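Local coordinates for protein subtilisin-like serine protease (Fervidobacterium pennivorans, PDB 1R6V) that degrades keratin into peptides as a calcium-binding, subtilisin-like serine protease, letting its bacterium grow on native feathers, at residues G32-G37 with D45-A50; P60-V65 with G252-T257; V391-Q396 with V431-A436; V452-A457 with A480-D485; L566-D571 with T617-Q622. The protein carries 1 engineered substitution. One frame throughout, in Å; residues are numbered along the deposited sequence.

Contact 1: G32-G37 with D45-A50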
# COMPACT_ATOMS: atom_id res chain seq x y z
N GLY A 32 -3.03 -18.96 4.59
CA GLY A 32 -3.41 -19.24 5.96
C GLY A 32 -3.59 -18.14 6.98
O GLY A 32 -3.64 -18.43 8.18
N LYS A 33 -3.70 -16.89 6.54
CA LYS A 33 -3.87 -15.79 7.47
C LYS A 33 -4.63 -14.64 6.81
O LYS A 33 -4.47 -14.41 5.61
CB LYS A 33 -2.50 -15.27 7.92
CG LYS A 33 -2.56 -13.99 8.74
CD LYS A 33 -1.18 -13.39 8.97
CE LYS A 33 -0.39 -14.14 10.02
NZ LYS A 33 0.85 -13.38 10.36
N ILE A 34 -5.45 -13.95 7.59
CA ILE A 34 -6.16 -12.78 7.08
C ILE A 34 -5.97 -11.60 8.02
O ILE A 34 -5.80 -11.76 9.23
CB ILE A 34 -7.69 -13.01 6.92
CG1 ILE A 34 -8.32 -13.52 8.22
CG2 ILE A 34 -7.94 -13.97 5.76
CD1 ILE A 34 -9.89 -13.64 8.12
N LEU A 35 -5.94 -10.40 7.44
CA LEU A 35 -5.79 -9.17 8.22
C LEU A 35 -7.15 -8.51 8.17
O LEU A 35 -7.69 -8.31 7.09
CB LEU A 35 -4.74 -8.24 7.61
CG LEU A 35 -3.36 -8.82 7.26
CD1 LEU A 35 -2.35 -7.69 7.20
CD2 LEU A 35 -2.93 -9.87 8.24
N VAL A 36 -7.70 -8.18 9.34
CA VAL A 36 -9.02 -7.57 9.40
C VAL A 36 -8.97 -6.15 9.94
O VAL A 36 -8.55 -5.93 11.07
CB VAL A 36 -9.98 -8.42 10.29
CG1 VAL A 36 -11.37 -7.78 10.33
CG2 VAL A 36 -10.07 -9.86 9.73
N GLY A 37 -9.37 -5.20 9.09
CA GLY A 37 -9.44 -3.81 9.48
C GLY A 37 -10.86 -3.65 9.95
O GLY A 37 -11.80 -3.96 9.22
N ASP A 45 -14.94 -10.69 16.21
CA ASP A 45 -15.18 -11.98 16.83
C ASP A 45 -16.13 -12.85 16.00
O ASP A 45 -16.07 -14.07 16.09
CB ASP A 45 -15.71 -11.80 18.25
CG ASP A 45 -14.69 -11.12 19.17
OD1 ASP A 45 -13.47 -11.30 18.95
OD2 ASP A 45 -15.11 -10.42 20.12
N LYS A 46 -16.98 -12.22 15.19
CA LYS A 46 -17.90 -12.96 14.33
C LYS A 46 -17.09 -13.64 13.22
O LYS A 46 -17.44 -14.73 12.77
CB LYS A 46 -18.95 -12.04 13.72
CG LYS A 46 -19.94 -11.49 14.73
CD LYS A 46 -20.95 -10.58 14.06
CE LYS A 46 -22.02 -10.09 15.04
NZ LYS A 46 -22.98 -9.18 14.35
N ILE A 47 -16.01 -12.99 12.78
CA ILE A 47 -15.14 -13.56 11.75
C ILE A 47 -14.31 -14.69 12.37
O ILE A 47 -14.11 -15.73 11.74
CB ILE A 47 -14.18 -12.50 11.16
CG1 ILE A 47 -14.98 -11.46 10.38
CG2 ILE A 47 -13.16 -13.17 10.24
CD1 ILE A 47 -14.14 -10.27 9.86
N VAL A 48 -13.81 -14.48 13.59
CA VAL A 48 -13.00 -15.51 14.24
C VAL A 48 -13.80 -16.80 14.37
O VAL A 48 -13.32 -17.88 14.04
CB VAL A 48 -12.51 -15.03 15.64
CG1 VAL A 48 -11.85 -16.18 16.40
CG2 VAL A 48 -11.51 -13.89 15.46
N LYS A 49 -15.04 -16.67 14.81
CA LYS A 49 -15.88 -17.85 14.95
C LYS A 49 -16.22 -18.48 13.60
O LYS A 49 -16.21 -19.70 13.46
CB LYS A 49 -17.16 -17.49 15.70
CG LYS A 49 -16.88 -16.96 17.08
CD LYS A 49 -18.16 -16.58 17.79
CE LYS A 49 -17.87 -15.88 19.10
NZ LYS A 49 -19.14 -15.38 19.71
N ALA A 50 -16.51 -17.65 12.60
CA ALA A 50 -16.86 -18.18 11.29
C ALA A 50 -15.73 -18.99 10.66
O ALA A 50 -15.98 -19.98 9.97
CB ALA A 50 -17.27 -17.04 10.36
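Ile47 on helix 41-51 meets Val36 and Ile34 on strand 33-38 and gives up more surface than either of them. Its two branches divide the work. CG1 stands anti to the carbonyl carbon (chi1 -67°), and the extended second torsion carries CD1 out to Val36, where it lies 3.8 Å from CG1 and 4.1 Å from CG2 of that valine; the two side chains reach for each other end on, with the methyl of the isoleucine set against both branches of the valine. The other branch, Ile47 CG2, takes the second strand residue: it sits 3.9 Å from CD1 of Ile34, whose side chain crosses it obliquely. Ile34 and Val36 are two apart on the strand, so both point to the same side, toward the helix, while Leu35 between them turns to the other side and packs on Asp246 and Asp247 of helix 246-258 in the catalytic domain.

Here helix 41-51 lies on a face of the antiparallel sheet of the propeptide, in which strand 33-38 runs between 64-68 and 89-93. The same apolar layer goes on beyond the pair of segments: Ile89 touches both Val36 and Ile47, Leu86 also touches Ile47, and Ile67 backs Ile34 and Val36.

No hydrogen bond or charge pair crosses between the two segments, and all three residues are buried. Between residues 32-37 and 45-50 the join is therefore made by branched aliphatic carbon, through shape and exclusion of water.

Contact 2: P60-V65 with G252-T257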
# COMPACT_ATOMS: atom_id res chain seq x y z
N PRO A 60 -4.49 -2.09 17.80
CA PRO A 60 -5.55 -1.09 17.97
C PRO A 60 -5.28 0.29 17.42
O PRO A 60 -6.23 0.99 17.04
CB PRO A 60 -5.82 -1.13 19.48
CG PRO A 60 -4.53 -1.59 20.07
CD PRO A 60 -4.01 -2.61 19.09
N GLN A 61 -4.00 0.69 17.32
CA GLN A 61 -3.65 2.01 16.80
C GLN A 61 -4.17 2.23 15.38
O GLN A 61 -4.43 3.37 15.00
CB GLN A 61 -2.13 2.23 16.85
CG GLN A 61 -1.33 0.98 16.91
CD GLN A 61 -1.19 0.44 18.32
OE1 GLN A 61 -0.55 1.03 19.19
NE2 GLN A 61 -1.79 -0.69 18.54
N ILE A 62 -4.30 1.15 14.59
CA ILE A 62 -4.85 1.26 13.24
C ILE A 62 -6.04 0.30 13.06
O ILE A 62 -6.42 -0.05 11.94
CB ILE A 62 -3.80 1.00 12.11
CG1 ILE A 62 -3.21 -0.40 12.23
CG2 ILE A 62 -2.71 2.08 12.14
CD1 ILE A 62 -2.29 -0.79 11.04
N LYS A 63 -6.62 -0.12 14.18
CA LYS A 63 -7.78 -1.01 14.16
C LYS A 63 -7.65 -2.22 13.24
O LYS A 63 -8.47 -2.43 12.33
CB LYS A 63 -9.04 -0.22 13.80
CG LYS A 63 -9.50 0.76 14.88
CD LYS A 63 -10.65 1.61 14.34
CE LYS A 63 -11.39 2.36 15.44
NZ LYS A 63 -12.02 1.41 16.42
N VAL A 64 -6.62 -3.03 13.50
CA VAL A 64 -6.35 -4.23 12.72
C VAL A 64 -6.14 -5.40 13.64
O VAL A 64 -5.56 -5.27 14.71
CB VAL A 64 -5.07 -4.08 11.85
CG1 VAL A 64 -4.63 -5.44 11.32
CG2 VAL A 64 -5.35 -3.14 10.68
N VAL A 65 -6.66 -6.55 13.23
CA VAL A 65 -6.47 -7.80 13.95
C VAL A 65 -6.02 -8.78 12.88
O VAL A 65 -6.64 -8.83 11.81
CB VAL A 65 -7.78 -8.36 14.55
CG1 VAL A 65 -7.52 -9.75 15.13
CG2 VAL A 65 -8.32 -7.44 15.63
N GLY A 252 5.52 -3.11 13.55
CA GLY A 252 6.83 -2.49 13.71
C GLY A 252 6.82 -0.99 13.41
O GLY A 252 7.51 -0.21 14.08
N ILE A 253 6.05 -0.59 12.40
CA ILE A 253 5.96 0.82 12.03
C ILE A 253 5.23 1.59 13.12
O ILE A 253 5.63 2.69 13.49
CB ILE A 253 5.21 1.00 10.69
CG1 ILE A 253 6.14 0.58 9.54
CG2 ILE A 253 4.73 2.45 10.50
CD1 ILE A 253 5.43 0.47 8.19
N ILE A 254 4.18 0.98 13.65
CA ILE A 254 3.44 1.62 14.74
C ILE A 254 4.34 1.75 15.98
O ILE A 254 4.37 2.79 16.65
CB ILE A 254 2.16 0.81 15.10
CG1 ILE A 254 0.99 1.18 14.18
CG2 ILE A 254 1.71 1.19 16.53
CD1 ILE A 254 1.24 1.10 12.68
N TRP A 255 5.07 0.68 16.30
CA TRP A 255 5.97 0.69 17.44
C TRP A 255 7.01 1.81 17.28
O TRP A 255 7.25 2.59 18.20
CB TRP A 255 6.70 -0.65 17.53
CG TRP A 255 7.43 -0.89 18.82
CD1 TRP A 255 6.95 -1.54 19.93
CD2 TRP A 255 8.78 -0.52 19.11
NE1 TRP A 255 7.93 -1.59 20.90
CE2 TRP A 255 9.06 -0.98 20.42
CE3 TRP A 255 9.79 0.16 18.40
CZ2 TRP A 255 10.32 -0.78 21.03
CZ3 TRP A 255 11.03 0.35 19.01
CH2 TRP A 255 11.28 -0.11 20.31
N ALA A 256 7.61 1.89 16.10
CA ALA A 256 8.64 2.91 15.85
C ALA A 256 8.08 4.32 16.00
O ALA A 256 8.74 5.21 16.54
CB ALA A 256 9.23 2.73 14.45
N THR A 257 6.88 4.53 15.47
CA THR A 257 6.23 5.83 15.56
C THR A 257 5.95 6.18 17.02
O THR A 257 6.23 7.29 17.49
CB THR A 257 4.89 5.82 14.80
OG1 THR A 257 5.14 5.56 13.41
CG2 THR A 257 4.17 7.17 14.95
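Ile254 on helix 246-258 projects toward the propeptide turn at Gln61 and Ile62. The placing of the glutamine side chain is doubtful, because its CG comes closer to Ile254 CG2 than carbons can sit, and distances to it are approximate. Starting at Ile254 CB, the nearest atom across is Gln61 CG, about 3.9 Å away. Ile254 CG1 comes to about 3.6 Å from that same CG. Ile254 CG2, anti to the backbone N, is turned to the glutamine amide, about 3.5 Å from Gln61 CD. At the tip, Ile254 CD1 swings off through a chi2 of 53° and meets CG2 of Ile62 at 4.1 Å, the two side chains crossing at a slant. One isoleucine thus touches two successive residues, the glutamine chain with its amide and a methyl of Ile62. Gln61 also lies against Tyr283 of helix 275-286. An alanine here would remove CG and the amide and is likely to uncover the CG2 side of Ile254, leaving Ile62 as its main neighbour in this turn. Just past the turn, Lys63 and Val64 form a G1 beta bulge that leads into strand 64-68. The whole is an apolar join between prodomain and subtilisin-like catalytic domain, consistent with the way subtilisin propeptides pack on helices of their protease.

Contact 3: V391-Q396 with V431-A436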
# COMPACT_ATOMS: atom_id res chain seq x y z
N VAL A 391 17.39 13.82 5.64
CA VAL A 391 16.18 14.18 6.38
C VAL A 391 16.47 14.32 7.88
O VAL A 391 15.97 15.24 8.54
CB VAL A 391 15.05 13.11 6.17
CG1 VAL A 391 13.83 13.42 7.08
CG2 VAL A 391 14.60 13.13 4.71
N ALA A 392 17.24 13.39 8.43
CA ALA A 392 17.55 13.47 9.86
C ALA A 392 18.27 14.77 10.21
O ALA A 392 17.98 15.37 11.25
CB ALA A 392 18.40 12.26 10.28
N VAL A 393 19.21 15.20 9.37
CA VAL A 393 19.93 16.45 9.61
C VAL A 393 18.95 17.63 9.51
O VAL A 393 18.94 18.53 10.36
CB VAL A 393 21.13 16.61 8.59
CG1 VAL A 393 21.84 17.97 8.79
CG2 VAL A 393 22.15 15.48 8.83
N LEU A 394 18.07 17.60 8.51
CA LEU A 394 17.09 18.67 8.35
C LEU A 394 16.12 18.77 9.52
O LEU A 394 15.72 19.87 9.90
CB LEU A 394 16.28 18.48 7.07
CG LEU A 394 17.07 18.54 5.75
CD1 LEU A 394 16.14 18.23 4.58
CD2 LEU A 394 17.67 19.95 5.57
N LEU A 395 15.74 17.63 10.09
CA LEU A 395 14.79 17.65 11.19
C LEU A 395 15.39 18.29 12.43
O LEU A 395 14.65 18.75 13.31
CB LEU A 395 14.27 16.24 11.49
CG LEU A 395 13.31 15.75 10.39
CD1 LEU A 395 12.97 14.30 10.63
CD2 LEU A 395 12.03 16.62 10.39
N GLN A 396 16.71 18.33 12.51
CA GLN A 396 17.35 18.99 13.64
C GLN A 396 17.19 20.50 13.46
O GLN A 396 16.86 21.23 14.40
CB GLN A 396 18.85 18.69 13.73
CG GLN A 396 19.53 19.48 14.85
CD GLN A 396 21.02 19.22 14.92
OE1 GLN A 396 21.51 18.25 14.36
NE2 GLN A 396 21.74 20.10 15.61
N VAL A 431 19.98 14.78 -4.56
CA VAL A 431 19.69 15.41 -3.27
C VAL A 431 20.94 16.19 -2.82
O VAL A 431 22.06 15.71 -2.94
CB VAL A 431 19.28 14.34 -2.20
CG1 VAL A 431 20.47 13.45 -1.86
CG2 VAL A 431 18.73 15.03 -0.95
N LYS A 432 20.72 17.40 -2.29
CA LYS A 432 21.81 18.24 -1.83
C LYS A 432 21.56 18.70 -0.40
O LYS A 432 20.71 19.56 -0.15
CB LYS A 432 21.97 19.45 -2.76
CG LYS A 432 22.65 19.10 -4.08
CD LYS A 432 24.12 18.83 -3.80
CE LYS A 432 24.91 18.75 -5.08
NZ LYS A 432 26.33 18.46 -4.75
N LEU A 433 22.31 18.13 0.53
CA LEU A 433 22.17 18.46 1.95
C LEU A 433 22.56 19.91 2.21
O LEU A 433 21.88 20.61 2.97
CB LEU A 433 23.07 17.56 2.81
CG LEU A 433 22.68 17.21 4.26
CD1 LEU A 433 23.95 16.91 5.03
CD2 LEU A 433 21.89 18.30 4.92
N ASP A 434 23.63 20.38 1.58
CA ASP A 434 24.03 21.74 1.85
C ASP A 434 22.99 22.76 1.41
O ASP A 434 22.65 23.67 2.18
CB ASP A 434 25.43 22.05 1.26
CG ASP A 434 25.56 21.76 -0.24
OD1 ASP A 434 24.61 21.27 -0.87
OD2 ASP A 434 26.66 22.02 -0.79
N ALA A 435 22.45 22.61 0.20
CA ALA A 435 21.42 23.52 -0.29
C ALA A 435 20.13 23.37 0.51
O ALA A 435 19.46 24.35 0.84
CB ALA A 435 21.15 23.28 -1.79
N ALA A 436 19.78 22.13 0.85
CA ALA A 436 18.56 21.90 1.62
C ALA A 436 18.64 22.53 3.00
O ALA A 436 17.69 23.15 3.48
CB ALA A 436 18.28 20.40 1.74
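With chi1 at -151°, Leu433 swings its CG roughly opposite the backbone N and carries CD2 over to Val393, while Leu394, its CG set anti to the carbonyl carbon (chi1 -63°), extends its two methyls toward Ala436. Both leucines leave the backbone alongside the partner segment, and only their ends close on it.

Leu433 CD2 lies 3.9 Å from Val393 CG1 and 4.1 Å from Val393 CB, so one methyl rests against the flank of the valine, and the two side chains cross at about a right angle.

Helix 380-397 is the long helix of the subtilisin fold whose first turn holds Ser381, the probable charge-relay serine; the contact lies in its C-terminal half, away from the active site. Helix 433-438 is a short helix late in the catalytic part of the chain, with Lys432 at its N-cap position.

One residue further along helix 380-397, Leu394 lies against the short helix at its alanine: its CD2 is 3.9 Å from Ala436 CB, and its CD1 follows at 4.2 Å. The same CD2 also sits 3.8 Å from the carbonyl carbon of Ala436, so the leucine touches main chain as well as side chain, an approach that the small alanine permits. Other helices close the sides: Leu394 also packs on Leu410, and Ala436 on Thr413, both of helix 403-413, while Leu433 leans on Leu147 of helix 145-150.

Contact 4: V452-A457 with A480-D485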
# COMPACT_ATOMS: atom_id res chain seq x y z
N VAL A 452 -10.31 12.25 -1.83
CA VAL A 452 -11.29 12.13 -2.89
C VAL A 452 -12.32 11.20 -2.25
O VAL A 452 -11.99 10.11 -1.80
CB VAL A 452 -10.71 11.52 -4.20
CG1 VAL A 452 -11.83 11.33 -5.24
CG2 VAL A 452 -9.64 12.46 -4.79
N VAL A 453 -13.56 11.67 -2.16
CA VAL A 453 -14.64 10.91 -1.56
C VAL A 453 -15.64 10.54 -2.64
O VAL A 453 -16.27 11.43 -3.22
CB VAL A 453 -15.38 11.73 -0.48
CG1 VAL A 453 -16.36 10.85 0.28
CG2 VAL A 453 -14.37 12.36 0.49
N VAL A 454 -15.78 9.25 -2.93
CA VAL A 454 -16.71 8.77 -3.97
C VAL A 454 -17.92 8.14 -3.28
O VAL A 454 -17.76 7.27 -2.44
CB VAL A 454 -16.03 7.71 -4.87
CG1 VAL A 454 -16.94 7.33 -6.05
CG2 VAL A 454 -14.69 8.23 -5.37
N THR A 455 -19.13 8.59 -3.64
CA THR A 455 -20.35 8.07 -3.04
C THR A 455 -21.36 7.75 -4.13
O THR A 455 -21.08 7.96 -5.31
CB THR A 455 -21.02 9.10 -2.11
OG1 THR A 455 -21.33 10.28 -2.87
CG2 THR A 455 -20.10 9.48 -0.97
N ASP A 456 -22.52 7.24 -3.74
CA ASP A 456 -23.57 6.96 -4.71
C ASP A 456 -24.18 8.30 -5.10
O ASP A 456 -23.75 9.35 -4.61
CB ASP A 456 -24.63 5.99 -4.15
CG ASP A 456 -25.21 6.43 -2.83
OD1 ASP A 456 -25.02 7.59 -2.42
OD2 ASP A 456 -25.90 5.61 -2.19
N ALA A 457 -25.19 8.28 -5.97
CA ALA A 457 -25.82 9.50 -6.46
C ALA A 457 -26.28 10.51 -5.41
O ALA A 457 -26.04 11.71 -5.56
CB ALA A 457 -26.99 9.13 -7.37
N ALA A 480 -4.49 5.90 -5.37
CA ALA A 480 -5.03 5.31 -4.15
C ALA A 480 -6.39 4.72 -4.45
O ALA A 480 -7.06 5.11 -5.40
CB ALA A 480 -5.16 6.36 -3.05
N LYS A 481 -6.81 3.77 -3.63
CA LYS A 481 -8.11 3.14 -3.81
C LYS A 481 -9.03 3.56 -2.67
O LYS A 481 -8.59 3.67 -1.52
CB LYS A 481 -7.92 1.63 -3.81
CG LYS A 481 -6.93 1.18 -4.86
CD LYS A 481 -6.65 -0.31 -4.79
CE LYS A 481 -7.70 -1.11 -5.52
NZ LYS A 481 -7.34 -2.56 -5.55
N THR A 482 -10.30 3.79 -2.96
CA THR A 482 -11.21 4.20 -1.89
C THR A 482 -11.43 3.05 -0.91
O THR A 482 -11.46 1.89 -1.31
CB THR A 482 -12.58 4.68 -2.42
OG1 THR A 482 -13.22 3.62 -3.14
CG2 THR A 482 -12.41 5.91 -3.34
N GLY A 483 -11.57 3.40 0.36
CA GLY A 483 -11.81 2.40 1.39
C GLY A 483 -13.30 2.17 1.55
O GLY A 483 -14.10 2.67 0.75
N PRO A 484 -13.72 1.45 2.60
CA PRO A 484 -15.14 1.18 2.83
C PRO A 484 -16.04 2.40 2.91
O PRO A 484 -17.25 2.31 2.66
CB PRO A 484 -15.14 0.38 4.13
CG PRO A 484 -13.93 0.91 4.85
CD PRO A 484 -12.90 0.97 3.74
N ASP A 485 -15.48 3.55 3.28
CA ASP A 485 -16.30 4.76 3.38
C ASP A 485 -16.19 5.62 2.13
O ASP A 485 -16.62 6.77 2.14
CB ASP A 485 -15.92 5.58 4.61
CG ASP A 485 -16.12 4.80 5.91
OD1 ASP A 485 -17.10 4.03 6.02
OD2 ASP A 485 -15.28 4.97 6.83
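The backbones of Val454 and Thr482 pass with their CA atoms 7.4 Å apart, too far for main-chain pairing, and no hydrogen bond links the two segments. Side chains bridge the gap instead. Thr482 points toward the strand and presents its methyl, CG2, which lies 3.8 Å from CG2 of Val454; the two side chains cross at about a right angle. The same threonine methyl lies 4.5 Å from the carbonyl O of Val452, a marginal contact.

The contact spans the two sheets of the first beta-sandwich domain, an Ig-like fold: strand 446-455 belongs to one sheet, and strand 478-481, which runs out just before Thr482, is an edge of the other. What turns the methyl inward is chi1 of 60°, which sets CG2 anti to the carbonyl carbon and sends OG1 elsewhere, where it bonds to the carbonyl O of Val463 and the backbone N of Val466. The polar end of this buried threonine is thereby satisfied. Val454 is packed further by Val466 and by Val552 of strand 549-553.

At the margin, Asp485 approaches by its main chain: its carbonyl O is 4.5 Å from Val453 CG1, while its carboxylate leads away from the strand.

Contact 5: L566-D571 with T617-Q622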
# COMPACT_ATOMS: atom_id res chain seq x y z
N LEU A 566 -46.19 -16.15 -17.62
CA LEU A 566 -46.44 -16.77 -16.32
C LEU A 566 -47.92 -16.77 -15.97
O LEU A 566 -48.28 -16.73 -14.79
CB LEU A 566 -45.66 -16.02 -15.23
CG LEU A 566 -44.14 -15.94 -15.37
CD1 LEU A 566 -43.53 -15.21 -14.18
CD2 LEU A 566 -43.57 -17.34 -15.46
N SER A 567 -48.77 -16.82 -16.99
CA SER A 567 -50.22 -16.81 -16.78
C SER A 567 -50.70 -18.03 -16.00
O SER A 567 -51.78 -18.00 -15.40
CB SER A 567 -50.94 -16.74 -18.13
OG SER A 567 -50.65 -17.88 -18.91
N THR A 568 -49.90 -19.09 -16.01
CA THR A 568 -50.23 -20.32 -15.31
C THR A 568 -49.92 -20.23 -13.82
O THR A 568 -50.25 -21.13 -13.05
CB THR A 568 -49.44 -21.52 -15.87
OG1 THR A 568 -48.04 -21.27 -15.74
CG2 THR A 568 -49.79 -21.76 -17.33
N LEU A 569 -49.27 -19.14 -13.42
CA LEU A 569 -48.92 -18.95 -12.02
C LEU A 569 -49.96 -18.07 -11.34
O LEU A 569 -50.60 -17.24 -11.99
CB LEU A 569 -47.54 -18.30 -11.88
CG LEU A 569 -46.35 -19.16 -12.34
CD1 LEU A 569 -45.04 -18.43 -12.05
CD2 LEU A 569 -46.37 -20.48 -11.61
N LYS A 570 -50.11 -18.25 -10.03
CA LYS A 570 -51.07 -17.49 -9.25
C LYS A 570 -50.40 -16.22 -8.72
O LYS A 570 -49.46 -16.29 -7.93
CB LYS A 570 -51.57 -18.34 -8.07
CG LYS A 570 -53.04 -18.16 -7.75
CD LYS A 570 -53.39 -16.73 -7.42
CE LYS A 570 -54.90 -16.54 -7.37
NZ LYS A 570 -55.28 -15.13 -7.06
N ASP A 571 -50.92 -15.08 -9.15
CA ASP A 571 -50.42 -13.77 -8.75
C ASP A 571 -48.90 -13.67 -8.76
O ASP A 571 -48.28 -13.47 -7.71
CB ASP A 571 -50.95 -13.39 -7.36
CG ASP A 571 -52.46 -13.40 -7.29
OD1 ASP A 571 -53.10 -12.92 -8.25
OD2 ASP A 571 -53.00 -13.88 -6.27
N THR A 617 -45.27 -27.35 -12.21
CA THR A 617 -44.16 -27.93 -12.97
C THR A 617 -43.02 -26.90 -13.04
O THR A 617 -43.26 -25.73 -12.80
CB THR A 617 -44.62 -28.25 -14.42
OG1 THR A 617 -45.74 -29.14 -14.38
CG2 THR A 617 -43.50 -28.90 -15.21
N ASP A 618 -41.81 -27.36 -13.33
CA ASP A 618 -40.66 -26.46 -13.44
C ASP A 618 -40.95 -25.45 -14.54
O ASP A 618 -41.50 -25.79 -15.58
CB ASP A 618 -39.39 -27.21 -13.84
CG ASP A 618 -38.67 -27.84 -12.67
OD1 ASP A 618 -39.26 -27.90 -11.57
OD2 ASP A 618 -37.52 -28.29 -12.85
N ILE A 619 -40.59 -24.20 -14.29
CA ILE A 619 -40.78 -23.18 -15.30
C ILE A 619 -39.56 -22.29 -15.33
O ILE A 619 -39.15 -21.75 -14.30
CB ILE A 619 -42.07 -22.35 -15.05
CG1 ILE A 619 -42.25 -21.33 -16.17
CG2 ILE A 619 -42.00 -21.64 -13.71
CD1 ILE A 619 -43.64 -20.71 -16.19
N THR A 620 -38.95 -22.17 -16.50
CA THR A 620 -37.78 -21.32 -16.66
C THR A 620 -38.28 -19.92 -16.99
O THR A 620 -39.10 -19.74 -17.88
CB THR A 620 -36.87 -21.82 -17.79
OG1 THR A 620 -36.27 -23.06 -17.40
CG2 THR A 620 -35.78 -20.79 -18.08
N ILE A 621 -37.79 -18.93 -16.25
CA ILE A 621 -38.20 -17.55 -16.47
C ILE A 621 -37.00 -16.83 -17.06
O ILE A 621 -35.89 -16.94 -16.54
CB ILE A 621 -38.62 -16.92 -15.14
CG1 ILE A 621 -39.71 -17.79 -14.50
CG2 ILE A 621 -39.10 -15.49 -15.37
CD1 ILE A 621 -40.13 -17.37 -13.11
N GLN A 622 -37.20 -16.11 -18.16
CA GLN A 622 -36.10 -15.42 -18.81
C GLN A 622 -36.37 -13.93 -18.97
O GLN A 622 -37.51 -13.50 -19.03
CB GLN A 622 -35.85 -16.04 -20.19
CG GLN A 622 -35.33 -17.47 -20.15
CD GLN A 622 -35.30 -18.12 -21.53
OE1 GLN A 622 -36.32 -18.55 -22.04
NE2 GLN A 622 -34.12 -18.18 -22.12
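Leu566 meets Ile619 and Ile621 inside the second beta-sandwich domain, where a loop joining strands 558-562 and 573-577 folds against strand 619-627, a strand of the four-stranded antiparallel sheet.

The interaction across the segments is apolar. Ile619 and Ile621, two apart on the strand, turn their side chains the same way, toward the loop, and Thr620 between them turns away. Leu566 CD2 touches both: it lies 4.0 Å from Ile621 CG1, the side chains crossing at about a right angle, and closer still to Ile619 CD1, at 3.4 Å, which is tighter than carbons usually pack. Its CD1 adds a looser contact with Ile621 CD1. An extended isoleucine, CG1 anti to the backbone N (chi1 -178°), is what brings that methyl of Ile619 out to the leucine. Behind them, Ile609 of strand 604-610, from the other sheet of the domain, touches both Leu566 and Ile621, so the leucine sits between the two layers.

No hydrogen bond joins the two segments; within 566-571, the bond from Leu569 N to Leu566 O, at 2.9 Å, closes a type I beta turn. Just before the loop segment, Thr564 OG1 does bond to Gln622 N.

The charged pair is local too. At the exposed end of the loop, Lys570 NZ forms a salt bridge of 2.7 Å with Asp571 OD2, meeting that oxygen on its syn side, 34° out of the carboxylate plane.

In the fold
From the N terminus, contact 1 closes the short connection from strand 33-38 to helix 41-51 within the propeptide. Contact 2 opens after it and spans nearly 190 residues, tying the propeptide to helix 246-258 of the catalytic domain. The two touch, since strands 33-38 and 64-68 are neighbours in one sheet and Val36 N probably bonds to Val65 O. Contact 3 then closes a loop of about 35 residues late in the catalytic domain, contact 4 a shorter one in the first beta-sandwich, and contact 5 one in the second. All five follow in series; none nests or crosses. Contacts 3 and 5 lie farthest apart, with centres about 77 Å from each other.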